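Local structure of TetR/AcrR family transcriptional regulator (Bradyrhizobium diazoefficiens, 6G8G) at residues A[144-147]-A[148-152]; A[177-180]-A[181-184]; A[193-196]-A[197-201]. The protein probably represses transcription as a dimeric TetR-family regulator whose ligand-binding domain takes up flavonoids such as genistein. All coordinates share one frame; numbering follows the deposited sequence.

All three interactions lie in the helical C-terminal domain and each joins successive turns of one helix. Along the chain they follow in series: interaction 1 on helix 139-155, interaction 2 at the start of helix 179-185 and interaction 3 near the start of helix 192-210. Interactions 2 and 3 have centres 14 Å apart and meet where L179 CD2 packs 4.0 Å from E198 OE1. Interaction 1 is more remote, its centre 25 Å from that of interaction 2 and 22 Å from that of interaction 3. Helix 93-109 touches all three, so the genistein site at P180 and L181 belongs to one connected bundle.

Interaction 1: A[144-147]-A[148-152]; sequences RRLA and QFLEE
R144 opens the run by accepting a hydrogen bond on its carbonyl from the next turn, with Q148 N 3.0 Å from R144 O. The side chain of Q148 runs, extended, back past that same carbonyl: CG sits beside its own backbone N (chi1 -62°), which brings Q148 CG to 3.3 Å from R144 O. The guanidinium of R144 leads away, back to the end of helix 128-137, where NH1 is hydrogen-bonded to the carbonyl O of E136. R145 contributes a weaker link, R145 O standing 3.3 Å from F149 N, while its side chain runs off to a weak hydrogen bond with the carbonyl of L84.

L146 has the most to do with side chains. Its O receives L150 N at 2.9 Å. Its CD1 methyl approaches F149 CD2 at 4.2 Å, coming obliquely to the ring; F149 CG is anti to the backbone N (chi1 171°), a torsion that carries the phenyl group off toward L97 and A96 of helix 93-109. The branch carbon meets the other leucine, L146 CG and L150 CG standing 4.2 Å apart in an apolar contact across one turn.

A147 ends the first segment. Its O takes E151 N at 2.9 Å, close to the direction of the C=O bond, and the aliphatic part of E151 lies alongside, with E151 CG 3.5 Å from A147 O. The methyl of A147 touches M165 of helix 164-176, where L150 also touches A167. With L146, F149 and L150 inward and R144, Q148 and E152 exposed, this is an amphipathic alpha-helix whose apolar face packs on helices 93-109 and 164-176 in the helical bundle of a TetR-type ligand-binding domain.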
# COMPACT_ATOMS: atom_id res chain seq x y z
N ARG A 144 -6.44 16.25 1.65
CA ARG A 144 -6.83 17.65 1.69
C ARG A 144 -8.12 17.91 2.44
O ARG A 144 -8.19 18.86 3.20
CB ARG A 144 -6.96 18.19 0.28
CG ARG A 144 -5.61 18.37 -0.40
CD ARG A 144 -5.64 18.81 -1.84
NE ARG A 144 -6.80 18.48 -2.69
CZ ARG A 144 -6.83 17.69 -3.77
NH1 ARG A 144 -5.74 17.02 -4.21
NH2 ARG A 144 -7.98 17.55 -4.42
N ARG A 145 -9.12 17.06 2.25
CA ARG A 145 -10.38 17.23 2.98
C ARG A 145 -10.17 17.14 4.45
O ARG A 145 -10.74 17.90 5.22
CB ARG A 145 -11.41 16.18 2.59
CG ARG A 145 -12.20 16.60 1.38
CD ARG A 145 -12.82 15.40 0.73
NE ARG A 145 -13.78 14.69 1.55
CZ ARG A 145 -15.10 14.83 1.48
NH1 ARG A 145 -15.64 15.74 0.69
NH2 ARG A 145 -15.86 14.07 2.24
N LEU A 146 -9.40 16.15 4.86
CA LEU A 146 -9.19 15.94 6.28
C LEU A 146 -8.38 17.10 6.81
O LEU A 146 -8.62 17.57 7.90
CB LEU A 146 -8.48 14.62 6.51
CG LEU A 146 -8.20 14.32 7.97
CD1 LEU A 146 -9.47 14.36 8.79
CD2 LEU A 146 -7.54 12.97 8.11
N ALA A 147 -7.41 17.53 6.02
CA ALA A 147 -6.54 18.60 6.45
C ALA A 147 -7.36 19.83 6.74
O ALA A 147 -7.13 20.50 7.73
CB ALA A 147 -5.48 18.88 5.40
N GLN A 148 -8.37 20.11 5.93
CA GLN A 148 -9.17 21.29 6.21
C GLN A 148 -9.92 21.15 7.51
O GLN A 148 -10.00 22.08 8.31
CB GLN A 148 -10.13 21.58 5.07
CG GLN A 148 -9.42 21.86 3.75
CD GLN A 148 -10.38 22.09 2.60
OE1 GLN A 148 -11.34 22.84 2.74
NE2 GLN A 148 -10.13 21.44 1.47
N PHE A 149 -10.42 19.97 7.80
CA PHE A 149 -11.01 19.76 9.13
C PHE A 149 -9.98 19.94 10.24
O PHE A 149 -10.28 20.50 11.29
CB PHE A 149 -11.63 18.38 9.24
CG PHE A 149 -12.05 18.04 10.61
CD1 PHE A 149 -13.16 18.64 11.20
CD2 PHE A 149 -11.31 17.14 11.37
CE1 PHE A 149 -13.55 18.30 12.50
CE2 PHE A 149 -11.69 16.80 12.66
CZ PHE A 149 -12.82 17.38 13.23
N LEU A 150 -8.76 19.44 10.05
CA LEU A 150 -7.77 19.56 11.10
C LEU A 150 -7.38 21.02 11.32
O LEU A 150 -7.04 21.37 12.43
CB LEU A 150 -6.55 18.68 10.83
CG LEU A 150 -6.80 17.16 10.78
CD1 LEU A 150 -5.50 16.40 10.55
CD2 LEU A 150 -7.49 16.64 12.02
N GLU A 151 -7.43 21.87 10.29
CA GLU A 151 -7.16 23.30 10.50
C GLU A 151 -8.15 23.91 11.46
O GLU A 151 -7.78 24.73 12.30
CB GLU A 151 -7.24 24.10 9.22
CG GLU A 151 -6.16 23.78 8.21
CD GLU A 151 -5.73 25.01 7.43
OE1 GLU A 151 -5.98 25.05 6.18
OE2 GLU A 151 -5.15 25.93 8.07
N GLU A 152 -9.41 23.52 11.32
CA GLU A 152 -10.48 24.03 12.18
C GLU A 152 -10.24 23.59 13.61
O GLU A 152 -10.34 24.38 14.53
CB GLU A 152 -11.85 23.50 11.77
CG GLU A 152 -12.37 23.95 10.42
CD GLU A 152 -12.26 25.47 10.26
OE1 GLU A 152 -12.97 26.27 10.94
OE2 GLU A 152 -11.38 25.88 9.47

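Interaction 2: A[177-180]-A[181-184]; sequences GELP and LLIV. With GEN (genistein), chain G.
The carbonyls of E178, L179 and P180 accept successive i to i+4 hydrogen bonds from the N-H groups of L182, I183 and V184, the first nearly straight at 172° with L182 N 3.1 Å from E178 O. G177, with a positive phi of 44°, is the first residue to leave the preceding helix; after E178 the next begins at L179, and P180 sits in its first turn, where its lack of an N-H costs no helical bond.

L181 and P180 face genistein. A chi1 of 176° sets the L181 branch beside its carbonyl carbon, and both methyls come over one face of the fused benzo ring: L181 CD1 lies 3.5 Å from C1 of genistein, and L181 CD2 lies 3.7 Å from its C3. P180 covers the phenol ring instead, its CB 3.6 Å from C11 of genistein. F108 touches P180 from helix 93-109, and V117 of the second subunit packs on L181. With an alanine replacing L181 both methyls are gone, and the benzo ring is likely to face a gap and be freer to shift.

The chains of E178 and L182 pass at a slant, with E178 OE1 3.8 Å from L182 CD1. L179 CB and I183 CD1 make a loose apolar contact at 4.5 Å. Genistein thus meets aliphatic carbon at both of its ring systems, CH-pi-like contacts that suit flat aromatic ligands, while the E178 carboxylate bonds through OE2 to Y135 of the second subunit and through OE1 to 2-[N-cyclohexylamino]ethane sulfonic acid, probably from the crystallisation liquor.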
# COMPACT_ATOMS: atom_id res chain seq x y z
N GLY A 177 -2.89 1.67 8.54
CA GLY A 177 -1.82 0.79 8.93
C GLY A 177 -1.43 -0.20 7.87
O GLY A 177 -0.94 0.15 6.81
N GLU A 178 -1.76 -1.43 8.17
CA GLU A 178 -1.27 -2.59 7.49
C GLU A 178 -2.38 -3.20 6.64
O GLU A 178 -2.16 -4.21 5.97
CB GLU A 178 -0.98 -3.58 8.58
CG GLU A 178 0.35 -4.25 8.55
CD GLU A 178 0.36 -5.43 9.53
OE1 GLU A 178 -0.63 -5.62 10.31
OE2 GLU A 178 1.37 -6.16 9.49
N LEU A 179 -3.61 -2.68 6.72
CA LEU A 179 -4.75 -3.39 6.21
C LEU A 179 -4.71 -3.50 4.73
O LEU A 179 -5.10 -4.51 4.20
CB LEU A 179 -6.08 -2.79 6.67
CG LEU A 179 -6.18 -2.68 8.19
CD1 LEU A 179 -7.20 -1.61 8.55
CD2 LEU A 179 -6.59 -4.02 8.82
N PRO A 180 -4.24 -2.47 4.05
CA PRO A 180 -4.26 -2.57 2.61
C PRO A 180 -3.49 -3.81 2.14
O PRO A 180 -3.93 -4.51 1.24
CB PRO A 180 -3.55 -1.31 2.15
CG PRO A 180 -3.65 -0.36 3.27
CD PRO A 180 -3.81 -1.14 4.53
N LEU A 181 -2.35 -4.05 2.78
CA LEU A 181 -1.52 -5.21 2.50
C LEU A 181 -2.23 -6.50 2.83
O LEU A 181 -2.30 -7.40 2.00
CB LEU A 181 -0.22 -5.17 3.32
CG LEU A 181 0.65 -6.42 3.14
CD1 LEU A 181 1.27 -6.42 1.75
CD2 LEU A 181 1.71 -6.46 4.21
N LEU A 182 -2.78 -6.60 4.03
CA LEU A 182 -3.54 -7.78 4.41
C LEU A 182 -4.69 -8.10 3.42
O LEU A 182 -4.89 -9.24 3.03
CB LEU A 182 -4.08 -7.59 5.79
CG LEU A 182 -2.97 -7.55 6.84
CD1 LEU A 182 -3.47 -7.16 8.22
CD2 LEU A 182 -2.31 -8.91 6.94
N ILE A 183 -5.39 -7.07 2.97
CA ILE A 183 -6.51 -7.24 2.09
C ILE A 183 -6.06 -7.80 0.76
O ILE A 183 -6.62 -8.75 0.24
CB ILE A 183 -7.23 -5.89 1.88
CG1 ILE A 183 -8.02 -5.56 3.14
CG2 ILE A 183 -8.17 -5.93 0.70
CD1 ILE A 183 -8.50 -4.13 3.18
N VAL A 184 -5.10 -7.13 0.19
CA VAL A 184 -4.49 -7.52 -1.05
C VAL A 184 -3.97 -8.97 -1.03
O VAL A 184 -4.08 -9.67 -2.03
CB VAL A 184 -3.35 -6.51 -1.33
CG1 VAL A 184 -2.26 -7.12 -2.15
CG2 VAL A 184 -3.92 -5.31 -2.05
C1 GEN G . 3.67 -4.11 0.68
C2 GEN G . 4.28 -4.25 1.98
O2 GEN G . 5.37 -5.05 2.19
C3 GEN G . 3.83 -3.57 3.12
C4 GEN G . 2.74 -2.74 3.02
O4 GEN G . 2.35 -2.13 4.17
C5 GEN G . 2.06 -2.59 1.69
C6 GEN G . 0.89 -1.72 1.52
O6 GEN G . 0.50 -1.11 2.55
C7 GEN G . 0.22 -1.67 0.15
C8 GEN G . 0.79 -2.36 -0.96
O9 GEN G . 1.88 -3.15 -0.80
C10 GEN G . 2.54 -3.29 0.45
C11 GEN G . -0.83 -0.62 -0.06
C12 GEN G . -1.74 -0.53 -1.14
C13 GEN G . -2.53 0.65 -1.22
C14 GEN G . -2.36 1.75 -0.33
O14 GEN G . -3.12 2.89 -0.42
C15 GEN G . -1.40 1.71 0.68
C16 GEN G . -0.64 0.55 0.77

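Interaction 3: A[193-196]-A[197-201]; sequences EAIE and QEIEA
E196 and E200 are one turn apart on an alpha-helix of the TetR-type C-terminal bundle, joined by the hydrogen bond from E200 N to E196 O at 2.8 Å. Their carboxylates have separate mates on helix 93-109: E196 OE2 forms a salt bridge with R102, and E200 OE1 forms one with R98. E196 OE1 and E200 OE1 remain 6.5 Å apart, and the arginines probably offset whatever repulsion is left between the two like charges. The two salt bridges tie helix 192-210 to helix 93-109.

The same i to i+4 pattern links E193 to Q197, A194 to E198 and I195 to I199, with I199 N 3.0 Å from I195 O. At the exposed edge E193 and Q197 bring their polar ends close. The E193 side chain leaves on the side of its carbonyl carbon (chi1 -160°) and stays extended, which carries the carboxylate out near the Q197 amide; E193 OE2 is 3.5 Å from Q197 NE2, with the two planar groups turned 66° against each other. In E198 a chi1 of -66° keeps CG next to its own backbone N, and there E198 CG rests 3.2 Å from A194 O.

The apolar packing comes mainly from the isoleucines, which cross at a slant on the side turned to helix 93-109. I199 touches A101, R102 and L105 of that helix, and I195 reaches I109 farther along it. At the far end A201 packs on E166 of the second subunit, which places this helix beside the dimer contact. Between the isoleucines the meeting is methyl to methyl, I195 CG2 lying 3.9 Å from I199 CD1, while I199 CG1 sits 3.3 Å from I195 O.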
# COMPACT_ATOMS: atom_id res chain seq x y z
N GLU A 193 -16.66 -5.01 14.21
CA GLU A 193 -16.00 -4.85 15.49
C GLU A 193 -14.51 -4.67 15.31
O GLU A 193 -13.88 -3.92 16.04
CB GLU A 193 -16.17 -6.08 16.40
CG GLU A 193 -15.92 -5.71 17.82
CD GLU A 193 -15.54 -6.90 18.71
OE1 GLU A 193 -15.32 -8.02 18.18
OE2 GLU A 193 -15.46 -6.71 19.93
N ALA A 194 -13.94 -5.49 14.43
CA ALA A 194 -12.51 -5.47 14.18
C ALA A 194 -12.12 -4.12 13.58
O ALA A 194 -11.03 -3.60 13.85
CB ALA A 194 -12.13 -6.59 13.25
N ILE A 195 -13.02 -3.55 12.77
CA ILE A 195 -12.79 -2.25 12.19
C ILE A 195 -12.80 -1.17 13.24
O ILE A 195 -11.94 -0.27 13.19
CB ILE A 195 -13.81 -1.92 11.12
CG1 ILE A 195 -13.58 -2.81 9.91
CG2 ILE A 195 -13.68 -0.46 10.67
CD1 ILE A 195 -14.76 -2.89 8.97
N GLU A 196 -13.75 -1.23 14.16
CA GLU A 196 -13.78 -0.23 15.23
C GLU A 196 -12.48 -0.27 16.01
O GLU A 196 -11.98 0.77 16.41
CB GLU A 196 -14.93 -0.44 16.21
CG GLU A 196 -16.33 -0.10 15.69
CD GLU A 196 -16.41 1.24 14.95
OE1 GLU A 196 -16.20 2.34 15.55
OE2 GLU A 196 -16.69 1.18 13.73
N GLN A 197 -11.92 -1.46 16.21
CA GLN A 197 -10.69 -1.61 16.96
C GLN A 197 -9.50 -1.00 16.22
O GLN A 197 -8.65 -0.37 16.85
CB GLN A 197 -10.41 -3.06 17.28
CG GLN A 197 -11.24 -3.59 18.42
CD GLN A 197 -11.23 -5.12 18.52
OE1 GLN A 197 -10.32 -5.80 18.06
NE2 GLN A 197 -12.27 -5.65 19.15
N GLU A 198 -9.47 -1.19 14.92
CA GLU A 198 -8.43 -0.60 14.06
C GLU A 198 -8.43 0.90 14.14
O GLU A 198 -7.38 1.56 14.27
CB GLU A 198 -8.61 -1.02 12.60
CG GLU A 198 -8.40 -2.52 12.36
CD GLU A 198 -7.02 -3.03 12.76
OE1 GLU A 198 -6.05 -2.34 12.45
OE2 GLU A 198 -6.91 -4.11 13.37
N ILE A 199 -9.63 1.45 14.11
CA ILE A 199 -9.81 2.88 14.16
C ILE A 199 -9.48 3.43 15.52
O ILE A 199 -8.83 4.44 15.61
CB ILE A 199 -11.27 3.25 13.88
CG1 ILE A 199 -11.58 2.97 12.42
CG2 ILE A 199 -11.52 4.71 14.18
CD1 ILE A 199 -13.05 3.07 12.11
N GLU A 200 -9.94 2.75 16.56
CA GLU A 200 -9.76 3.25 17.90
C GLU A 200 -8.27 3.30 18.22
O GLU A 200 -7.80 4.25 18.85
CB GLU A 200 -10.55 2.41 18.91
CG GLU A 200 -10.53 2.97 20.32
CD GLU A 200 -10.90 4.46 20.38
OE1 GLU A 200 -11.96 4.82 19.78
OE2 GLU A 200 -10.13 5.24 21.01
N ALA A 201 -7.52 2.29 17.77
CA ALA A 201 -6.09 2.24 18.01
C ALA A 201 -5.35 3.41 17.34
O ALA A 201 -4.50 4.05 17.96
CB ALA A 201 -5.52 0.92 17.52